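Local coordinates for protein aspartate aminotransferase, mitochondrial (Trypanosoma brucei brucei, PDB 4W5K) that probably transfers amino groups between aspartate and 2-oxoglutarate as a homodimeric, pyridoxal-phosphate-dependent aminotransferase, at residues K153-A158 against V185-D190; I173-C178 against P206-A211; V239-S244 against A256-T261; E319-L324 against E341-M346. The protein carries 1 engineered substitution. All coordinates share one frame; numbering follows the deposited sequence.

Contact 1 (K153-A158 against V185-D190). Unlike the reference sequence in segment 153-158: Leu155 (reference Phe). With MLT (D-malate), chain D; EDO (1,2-ethanediol), chain E.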
loop_
_atom_site.group_PDB
_atom_site.type_symbol
_atom_site.label_atom_id
_atom_site.label_comp_id
_atom_site.label_asym_id
_atom_site.label_seq_id
_atom_site.Cartn_x
_atom_site.Cartn_y
_atom_site.Cartn_z
ATOM N N LYS A 153 22.611 28.683 -4.978
ATOM C CA LYS A 153 21.431 27.834 -5.200
ATOM C C LYS A 153 21.783 26.697 -6.155
ATOM O O LYS A 153 20.988 26.334 -7.025
ATOM C CB LYS A 153 20.226 28.646 -5.733
ATOM C CG LYS A 153 19.887 29.906 -4.905
ATOM C CD LYS A 153 20.562 31.181 -5.499
ATOM C CE LYS A 153 20.832 32.227 -4.420
ATOM N NZ LYS A 153 21.174 33.576 -4.973
ATOM N N GLY A 154 22.989 26.151 -5.976
ATOM C CA GLY A 154 23.532 25.115 -6.842
ATOM C C GLY A 154 24.275 24.075 -6.038
ATOM O O GLY A 154 24.049 23.965 -4.827
ATOM N N LEU A 155 25.148 23.316 -6.700
ATOM C CA LEU A 155 25.820 22.173 -6.083
ATOM C C LEU A 155 27.113 22.524 -5.358
ATOM O O LEU A 155 27.887 23.378 -5.807
ATOM C CB LEU A 155 26.124 21.116 -7.154
ATOM C CG LEU A 155 26.708 19.778 -6.723
ATOM C CD1 LEU A 155 25.670 18.993 -5.910
ATOM C CD2 LEU A 155 27.168 18.986 -7.952
ATOM N N ASN A 156 27.348 21.854 -4.228
ATOM C CA ASN A 156 28.653 21.929 -3.569
ATOM C C ASN A 156 29.337 20.569 -3.735
ATOM O O ASN A 156 29.340 19.738 -2.816
ATOM C CB ASN A 156 28.509 22.326 -2.080
ATOM C CG ASN A 156 29.828 22.249 -1.309
ATOM O OD1 ASN A 156 30.908 22.146 -1.897
ATOM N ND2 ASN A 156 29.744 22.315 0.023
ATOM N N LEU A 157 29.908 20.344 -4.918
ATOM C CA LEU A 157 30.520 19.051 -5.222
ATOM C C LEU A 157 31.740 18.739 -4.336
ATOM O O LEU A 157 31.846 17.623 -3.846
ATOM C CB LEU A 157 30.950 18.961 -6.692
ATOM C CG LEU A 157 31.523 17.592 -7.093
ATOM C CD1 LEU A 157 30.485 16.477 -6.921
ATOM C CD2 LEU A 157 32.050 17.587 -8.516
ATOM N N ALA A 158 32.652 19.692 -4.158
ATOM C CA ALA A 158 33.842 19.442 -3.329
ATOM C C ALA A 158 33.407 18.982 -1.931
ATOM O O ALA A 158 33.981 18.044 -1.353
ATOM C CB ALA A 158 34.708 20.677 -3.244
ATOM N N VAL A 185 18.607 20.933 -7.823
ATOM C CA VAL A 185 20.048 20.943 -8.118
ATOM C C VAL A 185 20.563 19.524 -8.385
ATOM O O VAL A 185 20.491 18.676 -7.488
ATOM C CB VAL A 185 20.825 21.563 -6.945
ATOM C CG1 VAL A 185 22.371 21.378 -7.107
ATOM C CG2 VAL A 185 20.429 23.027 -6.800
ATOM N N ASP A 186 21.039 19.256 -9.604
ATOM C CA ASP A 186 21.541 17.926 -9.996
ATOM C C ASP A 186 23.023 17.987 -10.380
ATOM O O ASP A 186 23.422 18.846 -11.157
ATOM C CB ASP A 186 20.823 17.355 -11.219
ATOM C CG ASP A 186 19.405 16.924 -10.948
ATOM O OD1 ASP A 186 19.041 16.835 -9.759
ATOM O OD2 ASP A 186 18.689 16.670 -11.955
ATOM N N PRO A 187 23.818 17.027 -9.906
ATOM C CA PRO A 187 25.173 16.897 -10.474
ATOM C C PRO A 187 25.111 16.501 -11.948
ATOM O O PRO A 187 24.120 15.902 -12.385
ATOM C CB PRO A 187 25.811 15.781 -9.627
ATOM C CG PRO A 187 24.890 15.638 -8.406
ATOM C CD PRO A 187 23.518 15.960 -8.938
ATOM N N THR A 188 26.131 16.887 -12.718
ATOM C CA THR A 188 26.279 16.442 -14.108
ATOM C C THR A 188 26.751 15.001 -14.134
ATOM O O THR A 188 27.153 14.457 -13.089
ATOM C CB THR A 188 27.300 17.292 -14.855
ATOM O OG1 THR A 188 28.599 17.049 -14.285
ATOM C CG2 THR A 188 26.941 18.764 -14.712
ATOM N N HIS A 189 26.748 14.379 -15.308
ATOM C CA HIS A 189 27.311 13.034 -15.387
ATOM C C HIS A 189 28.804 13.016 -15.037
ATOM O O HIS A 189 29.245 12.058 -14.400
ATOM C CB HIS A 189 27.066 12.400 -16.757
ATOM C CG HIS A 189 25.627 12.029 -16.973
ATOM N ND1 HIS A 189 25.192 11.283 -18.048
ATOM C CD2 HIS A 189 24.532 12.310 -16.237
ATOM C CE1 HIS A 189 23.885 11.108 -17.957
ATOM N NE2 HIS A 189 23.461 11.710 -16.860
ATOM N N ASP A 190 29.563 14.042 -15.448
ATOM C CA ASP A 190 30.954 14.214 -14.993
ATOM C C ASP A 190 31.033 14.190 -13.463
ATOM O O ASP A 190 31.914 13.544 -12.888
ATOM C CB ASP A 190 31.574 15.546 -15.478
ATOM C CG ASP A 190 32.072 15.512 -16.921
ATOM O OD1 ASP A 190 32.104 14.425 -17.541
ATOM O OD2 ASP A 190 32.437 16.608 -17.437
HETATM C C1 MLT D . 27.783 9.051 -19.957
HETATM O O1 MLT D . 27.965 10.024 -19.179
HETATM O O2 MLT D . 28.691 8.201 -20.152
HETATM C C2 MLT D . 26.443 8.903 -20.659
HETATM O O3 MLT D . 25.656 9.947 -20.170
HETATM C C1 EDO E . 17.690 35.248 -5.502
HETATM O O1 EDO E . 17.980 33.848 -5.508
HETATM C C2 EDO E . 18.341 35.868 -6.732
HETATM O O2 EDO E . 19.737 35.516 -6.748
#

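Contact 2 (I173-C178 against P206-A211). With PLP (pyridoxal-5'-phosphate), chain C.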
loop_
_atom_site.group_PDB
_atom_site.type_symbol
_atom_site.label_atom_id
_atom_site.label_comp_id
_atom_site.label_asym_id
_atom_site.label_seq_id
_atom_site.Cartn_x
_atom_site.Cartn_y
_atom_site.Cartn_z
ATOM N N ILE A 173 24.570 5.291 1.403
ATOM C CA ILE A 173 24.562 6.659 0.880
ATOM C C ILE A 173 23.350 6.850 -0.008
ATOM O O ILE A 173 23.265 6.238 -1.070
ATOM C CB ILE A 173 25.821 6.967 0.048
ATOM C CG1 ILE A 173 27.111 6.619 0.819
ATOM C CG2 ILE A 173 25.836 8.447 -0.429
ATOM C CD1 ILE A 173 27.397 7.504 2.040
ATOM N N LEU A 174 22.418 7.674 0.458
ATOM C CA LEU A 174 21.194 8.011 -0.277
ATOM C C LEU A 174 21.463 9.112 -1.303
ATOM O O LEU A 174 21.952 10.171 -0.922
ATOM C CB LEU A 174 20.123 8.478 0.704
ATOM C CG LEU A 174 18.731 8.814 0.167
ATOM C CD1 LEU A 174 18.107 7.549 -0.412
ATOM C CD2 LEU A 174 17.894 9.335 1.332
ATOM N N VAL A 175 21.139 8.864 -2.571
ATOM C CA VAL A 175 21.331 9.888 -3.617
ATOM C C VAL A 175 20.071 9.982 -4.472
ATOM O O VAL A 175 19.416 8.967 -4.717
ATOM C CB VAL A 175 22.554 9.591 -4.529
ATOM C CG1 VAL A 175 23.876 9.609 -3.726
ATOM C CG2 VAL A 175 22.381 8.270 -5.308
ATOM N N HIS A 176 19.745 11.190 -4.930
ATOM C CA HIS A 176 18.605 11.365 -5.853
ATOM C C HIS A 176 19.139 11.176 -7.287
ATOM O O HIS A 176 20.135 11.796 -7.644
ATOM C CB HIS A 176 17.978 12.760 -5.729
ATOM C CG HIS A 176 17.431 13.089 -4.370
ATOM N ND1 HIS A 176 16.252 13.794 -4.206
ATOM C CD2 HIS A 176 17.902 12.842 -3.121
ATOM C CE1 HIS A 176 16.023 13.964 -2.914
ATOM N NE2 HIS A 176 17.007 13.396 -2.234
ATOM N N ALA A 177 18.497 10.349 -8.110
ATOM C CA ALA A 177 19.023 10.052 -9.450
ATOM C C ALA A 177 19.052 11.285 -10.359
ATOM O O ALA A 177 19.965 11.444 -11.166
ATOM C CB ALA A 177 18.208 8.953 -10.110
ATOM N N CYS A 178 18.026 12.111 -10.221
ATOM C CA CYS A 178 17.834 13.345 -11.007
ATOM C C CYS A 178 16.616 14.062 -10.479
ATOM O O CYS A 178 15.826 13.482 -9.713
ATOM C CB CYS A 178 17.677 13.081 -12.510
ATOM S SG CYS A 178 16.444 11.852 -12.975
ATOM N N PRO A 206 25.297 2.315 -2.178
ATOM C CA PRO A 206 24.441 3.367 -2.739
ATOM C C PRO A 206 22.969 2.990 -2.716
ATOM O O PRO A 206 22.639 1.875 -3.122
ATOM C CB PRO A 206 24.924 3.488 -4.179
ATOM C CG PRO A 206 25.500 2.136 -4.484
ATOM C CD PRO A 206 26.111 1.649 -3.215
ATOM N N PHE A 207 22.134 3.912 -2.237
ATOM C CA PHE A 207 20.660 3.759 -2.228
ATOM C C PHE A 207 20.136 4.887 -3.112
ATOM O O PHE A 207 20.106 6.046 -2.706
ATOM C CB PHE A 207 20.134 3.861 -0.791
ATOM C CG PHE A 207 18.762 3.256 -0.560
ATOM C CD1 PHE A 207 17.737 3.398 -1.479
ATOM C CD2 PHE A 207 18.532 2.526 0.613
ATOM C CE1 PHE A 207 16.463 2.834 -1.237
ATOM C CE2 PHE A 207 17.258 1.949 0.885
ATOM C CZ PHE A 207 16.222 2.101 -0.050
ATOM N N VAL A 208 19.761 4.538 -4.331
ATOM C CA VAL A 208 19.310 5.523 -5.336
ATOM C C VAL A 208 17.809 5.732 -5.242
ATOM O O VAL A 208 17.034 4.786 -5.382
ATOM C CB VAL A 208 19.662 5.064 -6.732
ATOM C CG1 VAL A 208 19.093 6.072 -7.803
ATOM C CG2 VAL A 208 21.151 4.961 -6.873
ATOM N N ASP A 209 17.396 6.960 -4.960
ATOM C CA ASP A 209 15.987 7.338 -5.058
ATOM C C ASP A 209 15.786 7.905 -6.463
ATOM O O ASP A 209 16.268 8.998 -6.782
ATOM C CB ASP A 209 15.614 8.356 -3.961
ATOM C CG ASP A 209 14.130 8.745 -3.987
ATOM O OD1 ASP A 209 13.446 8.449 -4.985
ATOM O OD2 ASP A 209 13.644 9.354 -3.006
ATOM N N MET A 210 15.138 7.122 -7.324
ATOM C CA MET A 210 14.890 7.533 -8.713
ATOM C C MET A 210 13.398 7.760 -8.911
ATOM O O MET A 210 12.668 6.856 -9.352
ATOM C CB MET A 210 15.391 6.478 -9.713
ATOM C CG MET A 210 15.277 6.981 -11.177
ATOM S SD MET A 210 16.138 5.958 -12.377
ATOM C CE MET A 210 15.156 4.469 -12.301
ATOM N N ALA A 211 12.954 8.960 -8.562
ATOM C CA ALA A 211 11.518 9.259 -8.583
ATOM C C ALA A 211 11.075 9.891 -9.893
ATOM O O ALA A 211 9.878 10.006 -10.113
ATOM C CB ALA A 211 11.146 10.199 -7.388
HETATM N N1 PLP C . 11.303 10.397 -3.452
HETATM C C2 PLP C . 11.296 11.655 -4.006
HETATM C C2A PLP C . 12.605 12.350 -4.199
HETATM C C3 PLP C . 10.096 12.263 -4.376
HETATM O O3 PLP C . 10.064 13.521 -4.912
HETATM C C4 PLP C . 8.897 11.588 -4.189
HETATM C C4A PLP C . 7.654 12.166 -4.806
HETATM O O4A PLP C . 7.107 13.124 -4.251
HETATM C C5 PLP C . 8.902 10.311 -3.629
HETATM C C6 PLP C . 10.114 9.714 -3.278
HETATM C C5A PLP C . 7.600 9.561 -3.387
HETATM O O4P PLP C . 7.092 9.045 -4.585
HETATM P P PLP C . 5.841 8.118 -4.618
HETATM O O1P PLP C . 4.590 8.927 -4.787
HETATM O O2P PLP C . 5.776 7.302 -3.350
HETATM O O3P PLP C . 6.064 7.226 -5.817
HETATM O O HOH W 1 14.787 11.188 -7.786
#

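Contact 3 (V239-S244 against A256-T261). With PLP (pyridoxal-5'-phosphate), chain C.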
loop_
_atom_site.group_PDB
_atom_site.type_symbol
_atom_site.label_atom_id
_atom_site.label_comp_id
_atom_site.label_asym_id
_atom_site.label_seq_id
_atom_site.Cartn_x
_atom_site.Cartn_y
_atom_site.Cartn_z
ATOM N N VAL A 239 17.790 0.492 -5.574
ATOM C CA VAL A 239 17.108 1.530 -6.343
ATOM C C VAL A 239 15.623 1.551 -5.982
ATOM O O VAL A 239 14.965 0.512 -6.074
ATOM C CB VAL A 239 17.227 1.315 -7.866
ATOM C CG1 VAL A 239 16.558 2.486 -8.613
ATOM C CG2 VAL A 239 18.702 1.210 -8.294
ATOM N N ALA A 240 15.117 2.716 -5.553
ATOM C CA ALA A 240 13.686 2.918 -5.315
ATOM C C ALA A 240 13.151 3.670 -6.516
ATOM O O ALA A 240 13.578 4.799 -6.787
ATOM C CB ALA A 240 13.440 3.713 -4.030
ATOM N N GLN A 241 12.248 3.029 -7.252
ATOM C CA GLN A 241 11.797 3.547 -8.536
ATOM C C GLN A 241 10.307 3.921 -8.476
ATOM O O GLN A 241 9.457 3.070 -8.219
ATOM C CB GLN A 241 12.072 2.486 -9.629
ATOM C CG GLN A 241 11.532 2.786 -11.003
ATOM C CD GLN A 241 11.835 1.665 -11.981
ATOM O OE1 GLN A 241 11.854 0.491 -11.596
ATOM N NE2 GLN A 241 12.019 2.008 -13.258
ATOM N N SER A 242 9.995 5.189 -8.736
ATOM C CA SER A 242 8.606 5.667 -8.726
ATOM C C SER A 242 8.017 5.821 -10.122
ATOM O O SER A 242 8.668 6.352 -11.029
ATOM C CB SER A 242 8.519 7.020 -7.995
ATOM O OG SER A 242 7.210 7.565 -8.101
ATOM N N PHE A 243 6.764 5.387 -10.283
ATOM C CA PHE A 243 6.033 5.627 -11.515
ATOM C C PHE A 243 4.983 6.707 -11.366
ATOM O O PHE A 243 4.172 6.934 -12.282
ATOM C CB PHE A 243 5.427 4.300 -12.007
ATOM C CG PHE A 243 6.478 3.312 -12.394
ATOM C CD1 PHE A 243 7.317 3.574 -13.469
ATOM C CD2 PHE A 243 6.712 2.179 -11.635
ATOM C CE1 PHE A 243 8.339 2.684 -13.809
ATOM C CE2 PHE A 243 7.720 1.276 -11.984
ATOM C CZ PHE A 243 8.531 1.527 -13.066
ATOM N N SER A 244 5.029 7.423 -10.248
ATOM C CA SER A 244 4.025 8.447 -9.971
ATOM C C SER A 244 4.096 9.618 -10.927
ATOM O O SER A 244 3.107 9.961 -11.571
ATOM C CB SER A 244 4.160 8.946 -8.527
ATOM O OG SER A 244 3.827 7.905 -7.609
ATOM N N ALA A 256 8.674 0.351 -7.942
ATOM C CA ALA A 256 9.420 -0.904 -7.794
ATOM C C ALA A 256 10.701 -0.654 -6.998
ATOM O O ALA A 256 11.217 0.463 -6.937
ATOM C CB ALA A 256 9.756 -1.513 -9.183
ATOM N N LEU A 257 11.188 -1.727 -6.403
ATOM C CA LEU A 257 12.418 -1.764 -5.629
ATOM C C LEU A 257 13.366 -2.770 -6.259
ATOM O O LEU A 257 12.938 -3.857 -6.634
ATOM C CB LEU A 257 12.101 -2.138 -4.179
ATOM C CG LEU A 257 13.289 -2.468 -3.276
ATOM C CD1 LEU A 257 14.167 -1.231 -3.087
ATOM C CD2 LEU A 257 12.752 -2.913 -1.942
ATOM N N HIS A 258 14.661 -2.432 -6.351
ATOM C CA HIS A 258 15.656 -3.314 -6.965
ATOM C C HIS A 258 16.872 -3.360 -6.062
ATOM O O HIS A 258 17.317 -2.297 -5.621
ATOM C CB HIS A 258 16.086 -2.797 -8.351
ATOM C CG HIS A 258 14.935 -2.485 -9.256
ATOM N ND1 HIS A 258 14.191 -3.462 -9.888
ATOM C CD2 HIS A 258 14.417 -1.296 -9.649
ATOM C CE1 HIS A 258 13.258 -2.882 -10.629
ATOM N NE2 HIS A 258 13.372 -1.567 -10.496
ATOM N N ILE A 259 17.374 -4.556 -5.765
ATOM C CA ILE A 259 18.648 -4.702 -5.064
ATOM C C ILE A 259 19.578 -5.621 -5.845
ATOM O O ILE A 259 19.293 -6.798 -6.042
ATOM C CB ILE A 259 18.501 -5.283 -3.623
ATOM C CG1 ILE A 259 17.447 -4.511 -2.803
ATOM C CG2 ILE A 259 19.893 -5.337 -2.935
ATOM C CD1 ILE A 259 16.060 -5.186 -2.829
ATOM N N SER A 260 20.722 -5.103 -6.266
ATOM C CA SER A 260 21.694 -5.965 -6.931
ATOM C C SER A 260 22.509 -6.749 -5.916
ATOM O O SER A 260 22.710 -6.308 -4.789
ATOM C CB SER A 260 22.632 -5.163 -7.828
ATOM O OG SER A 260 23.468 -4.305 -7.068
ATOM N N THR A 261 22.932 -7.936 -6.330
ATOM C CA THR A 261 23.680 -8.854 -5.488
ATOM C C THR A 261 24.749 -9.555 -6.304
ATOM O O THR A 261 24.867 -9.352 -7.510
ATOM C CB THR A 261 22.763 -9.931 -4.850
ATOM O OG1 THR A 261 22.334 -10.852 -5.858
ATOM C CG2 THR A 261 21.575 -9.298 -4.171
HETATM N N1 PLP C . 11.303 10.397 -3.452
HETATM C C2 PLP C . 11.296 11.655 -4.006
HETATM C C2A PLP C . 12.605 12.350 -4.199
HETATM C C3 PLP C . 10.096 12.263 -4.376
HETATM O O3 PLP C . 10.064 13.521 -4.912
HETATM C C4 PLP C . 8.897 11.588 -4.189
HETATM C C4A PLP C . 7.654 12.166 -4.806
HETATM O O4A PLP C . 7.107 13.124 -4.251
HETATM C C5 PLP C . 8.902 10.311 -3.629
HETATM C C6 PLP C . 10.114 9.714 -3.278
HETATM C C5A PLP C . 7.600 9.561 -3.387
HETATM O O4P PLP C . 7.092 9.045 -4.585
HETATM P P PLP C . 5.841 8.118 -4.618
HETATM O O1P PLP C . 4.590 8.927 -4.787
HETATM O O2P PLP C . 5.776 7.302 -3.350
HETATM O O3P PLP C . 6.064 7.226 -5.817
#

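Contact 4 (E319-L324 against E341-M346)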
loop_
_atom_site.group_PDB
_atom_site.type_symbol
_atom_site.label_atom_id
_atom_site.label_comp_id
_atom_site.label_asym_id
_atom_site.label_seq_id
_atom_site.Cartn_x
_atom_site.Cartn_y
_atom_site.Cartn_z
ATOM N N GLU A 319 10.823 24.973 -20.032
ATOM C CA GLU A 319 10.522 26.215 -20.728
ATOM C C GLU A 319 9.937 27.247 -19.765
ATOM O O GLU A 319 10.205 28.433 -19.901
ATOM C CB GLU A 319 9.566 25.971 -21.904
ATOM C CG GLU A 319 9.452 27.139 -22.897
ATOM C CD GLU A 319 8.524 28.254 -22.428
ATOM O OE1 GLU A 319 8.787 29.438 -22.759
ATOM O OE2 GLU A 319 7.525 27.950 -21.742
ATOM N N VAL A 320 9.152 26.813 -18.784
ATOM C CA VAL A 320 8.579 27.796 -17.876
ATOM C C VAL A 320 9.645 28.334 -16.897
ATOM O O VAL A 320 9.580 29.502 -16.498
ATOM C CB VAL A 320 7.347 27.243 -17.111
ATOM C CG1 VAL A 320 7.745 26.406 -15.907
ATOM C CG2 VAL A 320 6.447 28.397 -16.696
ATOM N N ARG A 321 10.622 27.505 -16.536
ATOM C CA ARG A 321 11.817 27.990 -15.813
ATOM C C ARG A 321 12.531 29.086 -16.615
ATOM O O ARG A 321 12.864 30.181 -16.085
ATOM C CB ARG A 321 12.786 26.828 -15.516
ATOM C CG ARG A 321 12.331 25.882 -14.394
ATOM C CD ARG A 321 13.272 24.691 -14.285
ATOM N NE ARG A 321 13.052 23.858 -13.109
ATOM C CZ ARG A 321 13.530 24.127 -11.896
ATOM N NH1 ARG A 321 14.230 25.240 -11.693
ATOM N NH2 ARG A 321 13.324 23.284 -10.881
ATOM N N LYS A 322 12.757 28.808 -17.900
ATOM C CA LYS A 322 13.465 29.745 -18.774
ATOM C C LYS A 322 12.677 31.046 -18.929
ATOM O O LYS A 322 13.246 32.147 -18.955
ATOM C CB LYS A 322 13.726 29.085 -20.138
ATOM C CG LYS A 322 14.380 29.971 -21.200
ATOM C CD LYS A 322 14.821 29.123 -22.382
ATOM C CE LYS A 322 15.542 29.946 -23.439
ATOM N NZ LYS A 322 14.756 29.993 -24.703
ATOM N N ARG A 323 11.356 30.912 -19.039
ATOM C CA ARG A 323 10.472 32.071 -19.173
ATOM C C ARG A 323 10.450 32.918 -17.897
ATOM O O ARG A 323 10.446 34.153 -17.979
ATOM C CB ARG A 323 9.049 31.614 -19.524
ATOM C CG ARG A 323 8.017 32.749 -19.590
ATOM C CD ARG A 323 7.941 33.360 -20.965
ATOM N NE ARG A 323 6.957 34.444 -21.030
ATOM C CZ ARG A 323 5.657 34.268 -21.256
ATOM N NH1 ARG A 323 5.173 33.047 -21.433
ATOM N NH2 ARG A 323 4.838 35.315 -21.309
ATOM N N LEU A 324 10.434 32.264 -16.731
ATOM C CA LEU A 324 10.528 32.987 -15.453
ATOM C C LEU A 324 11.777 33.880 -15.429
ATOM O O LEU A 324 11.729 35.082 -15.096
ATOM C CB LEU A 324 10.571 32.014 -14.274
ATOM C CG LEU A 324 10.529 32.621 -12.868
ATOM C CD1 LEU A 324 9.256 33.419 -12.700
ATOM C CD2 LEU A 324 10.588 31.530 -11.796
ATOM N N GLU A 341 17.205 28.142 -14.295
ATOM C CA GLU A 341 17.384 27.382 -15.544
ATOM C C GLU A 341 18.352 26.210 -15.396
ATOM O O GLU A 341 18.251 25.236 -16.129
ATOM C CB GLU A 341 17.860 28.312 -16.674
ATOM C CG GLU A 341 16.750 29.059 -17.347
ATOM C CD GLU A 341 17.233 29.829 -18.584
ATOM O OE1 GLU A 341 17.489 31.044 -18.459
ATOM O OE2 GLU A 341 17.361 29.204 -19.666
ATOM N N ARG A 342 19.287 26.305 -14.451
ATOM C CA ARG A 342 20.285 25.262 -14.238
ATOM C C ARG A 342 19.648 24.087 -13.511
ATOM O O ARG A 342 19.971 22.916 -13.761
ATOM C CB ARG A 342 21.470 25.785 -13.426
ATOM C CG ARG A 342 22.641 24.827 -13.419
ATOM C CD ARG A 342 23.867 25.427 -12.725
ATOM N NE ARG A 342 24.096 26.806 -13.165
ATOM C CZ ARG A 342 23.854 27.893 -12.427
ATOM N NH1 ARG A 342 23.387 27.794 -11.178
ATOM N NH2 ARG A 342 24.097 29.096 -12.941
ATOM N N GLN A 343 18.735 24.423 -12.611
ATOM C CA GLN A 343 17.967 23.395 -11.877
ATOM C C GLN A 343 17.058 22.578 -12.806
ATOM O O GLN A 343 16.619 23.053 -13.856
ATOM C CB GLN A 343 17.146 24.075 -10.783
ATOM C CG GLN A 343 17.922 24.574 -9.583
ATOM C CD GLN A 343 17.106 25.568 -8.781
ATOM O OE1 GLN A 343 15.919 25.753 -9.048
ATOM N NE2 GLN A 343 17.732 26.218 -7.804
ATOM N N VAL A 344 16.754 21.342 -12.387
ATOM C CA VAL A 344 15.994 20.390 -13.197
ATOM C C VAL A 344 14.768 19.871 -12.437
ATOM O O VAL A 344 14.871 19.465 -11.288
ATOM C CB VAL A 344 16.898 19.190 -13.606
ATOM C CG1 VAL A 344 16.112 18.096 -14.337
ATOM C CG2 VAL A 344 18.086 19.677 -14.439
ATOM N N GLY A 345 13.610 19.898 -13.101
ATOM C CA GLY A 345 12.421 19.263 -12.552
ATOM C C GLY A 345 11.418 20.233 -11.954
ATOM O O GLY A 345 11.564 21.471 -12.069
ATOM N N MET A 346 10.410 19.665 -11.288
ATOM C CA MET A 346 9.263 20.439 -10.815
ATOM C C MET A 346 9.541 21.346 -9.636
ATOM O O MET A 346 8.792 22.282 -9.404
ATOM C CB MET A 346 8.121 19.497 -10.407
ATOM C CG MET A 346 7.323 18.991 -11.543
ATOM S SD MET A 346 5.861 18.183 -10.860
ATOM C CE MET A 346 6.505 16.586 -10.322
HETATM O O HOH W 2 15.913 32.780 -19.798
#

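Contact 1 (K153-A158 against V185-D190)
Leu155, on the short strand 154-155 at one margin of the large mixed sheet, packs against Val185 and Pro187 of the loop that leads into helix 189-201. Val185 lays its two methyls along the backbone of residues 153-155. CG1, anti to the backbone N (chi1 170°), lies 3.4 Å from Leu155 N and 3.5 Å from Gly154 C, while CG2 reaches Lys153 O at 3.4 Å. The side chain covers consecutive peptide groups and also touches Leu155 CB through CG1. Further along, Leu155 has CG anti to its own N (chi1 -174°), which carries CD2 over Pro187, 3.8 Å from Pro187 CA; the two side chains cross at about a right angle. Lys153 and Gly154 stand opposite the same residue of strand 141-149, forming a G1 beta bulge. Both segments run into helices, with Asn156 and Thr188 as side-chain N-caps. In the first turn of helix 189-201, His189 meets the bound D-malate with the edge of its ring: ND1 is hydrogen-bonded to malate O3 at 2.6 Å, near the ring plane, and donates a longer bond of similar bend to malate O1 (3.2 Å). Arg193 also binds this malate, and Tyr222 and Phe225 stack with the imidazole. No hydrogen bond joins the two segments, so they are held together by methyl-to-backbone and apolar contact, while the malate is bound by polar groups at the start of helix 189-201.

Contact 2 (I173-C178 against P206-A211)
Phe207, Val208 and Asp209 of strand 205-210 pair in parallel with Leu174, Val175 and His176 of strand 172-176 in turn; the two strands belong to a beta-alpha-beta crossover through helix 189-201 in the central sheet of this PLP-dependent fold. The axes of these short strand segments diverge by 27°. Phe207 bonds through its N to Ile173 O (2.8 Å, nearly straight) and through its O to Val175 N, and Asp209 likewise bridges Val175 and Ala177. On the face of Val175 and Val208 the valines cross obliquely, touching by their CG2 methyls at 3.9 Å. Ala177 CB, just beyond, rests against Met210 CG (3.7 Å) and Val208 CG1. The other face carries Leu174, Phe207, His176 and Asp209. Leu174 CD1 comes down on Phe207 O at 3.4 Å, and the Phe207 ring meets Phe135 edge-to-face. Asp209, with CG anti to the backbone N (chi1 -178°), points its carboxylate at the cofactor, where OD2 is 2.6 Å from PLP N1; the same oxygen is hydrogen-bonded by His131 NE2. His176 flanks this end of the pyridine, its ND1 3.9 Å from the methyl carbon C2A of PLP. Ala211 places CB near the pyridine carbons C2 and C3. Where the strands separate, a water sits beside Asp209 O and Cys178 O and accepts a hydrogen bond from Ala211 N at 3.0 Å.

Contact 3 (V239-S244 against A256-T261)
Val239 and His258 form a hydrogen-bonded antiparallel pair, with Val239 N to His258 O at 2.8 Å and His258 N to Val239 O at 3.0 Å. Gln241 and Ala256 repeat the pattern, Gln241 N and Ala256 N each donating to the partner's O at 2.8 Å. Ala240 and Leu257 between them are a non-hydrogen-bonded pair. Strand 255-260 runs antiparallel to 238-242 in the mixed central sheet, and 238-242 ends at the cofactor phosphate. Helix 69-80 covers the face of Val239, Gln241, Ala256 and His258; helices 99-110 and 264-282 pack on the Ala240 and Leu257 face. At the strand's last residue, Ser242 OG is anti to the backbone N (chi1 174°) and donates to PLP O3P at 2.6 Å, while accepting from Ser244 N (3.1 Å, 162°) in an ST turn. Arg253 of the same chain and Tyr62 of the second subunit also bind the cofactor. Ser242 OG thus both accepts and donates, which fixes the hydroxyl's rotation and probably helps offset the phosphate's charge.

Contact 4 (E319-L324 against E341-M346)
Arg321 places CG anti to its carbonyl carbon (chi1 -74°) and runs extended from CG to NE, which carries its guanidinium off helix 300-331 to Gln343 and Gly345. NE (3.0 Å) and NH2 (2.8 Å) grip the single atom Gly345 O side-on; NE approaches in the carbonyl plane, NH2 from 45° above it. NH1 donates to Gln343 OE1 at 3.2 Å, the amide standing nearly perpendicular to the guanidinium. Gln343 O lies over one guanidinium face, and NH1 has a further acceptor in Ile340 O. Three nitrogens thus fix the rotation of this buried group. On the exposed side Glu341 packs CG on Lys322 CA (3.6 Å) and OE2 beside Lys322 CG (3.4 Å), but Lys322 NZ stays 5.7 Å from that oxygen. A water donates to both Lys322 O and Glu341 OE1. The contact ties helix 300-331 to the end of helix 338-342, beside strand 347-349, whose Tyr349 O receives Gln343 NE2, and helix 384-395 packs against Arg323 and Leu324.

Overall arrangement
Contacts 2 and 3 form the buried heart of the same mixed sheet and are joined directly: Ala240 of strand 238-242 pairs with Val208 and Met210 of strand 205-210. Contact 2 is a parallel strand pair and contact 3 an antiparallel one. Both deliver residues to the cofactor, contact 2 at its pyridine end and contact 3 at its phosphate. Contact 1 reaches the far edge of that sheet and, lacking cross-bonds, relies on apolar contact. Contact 4 lies outside the sheet and is only partly buried; a guanidinium supplies its bonds instead of backbone pairing. It nevertheless meets contact 1, where Gln343 and Val344 pack on Val185 and Asp186, while Asp186 also touches Cys178 of contact 2.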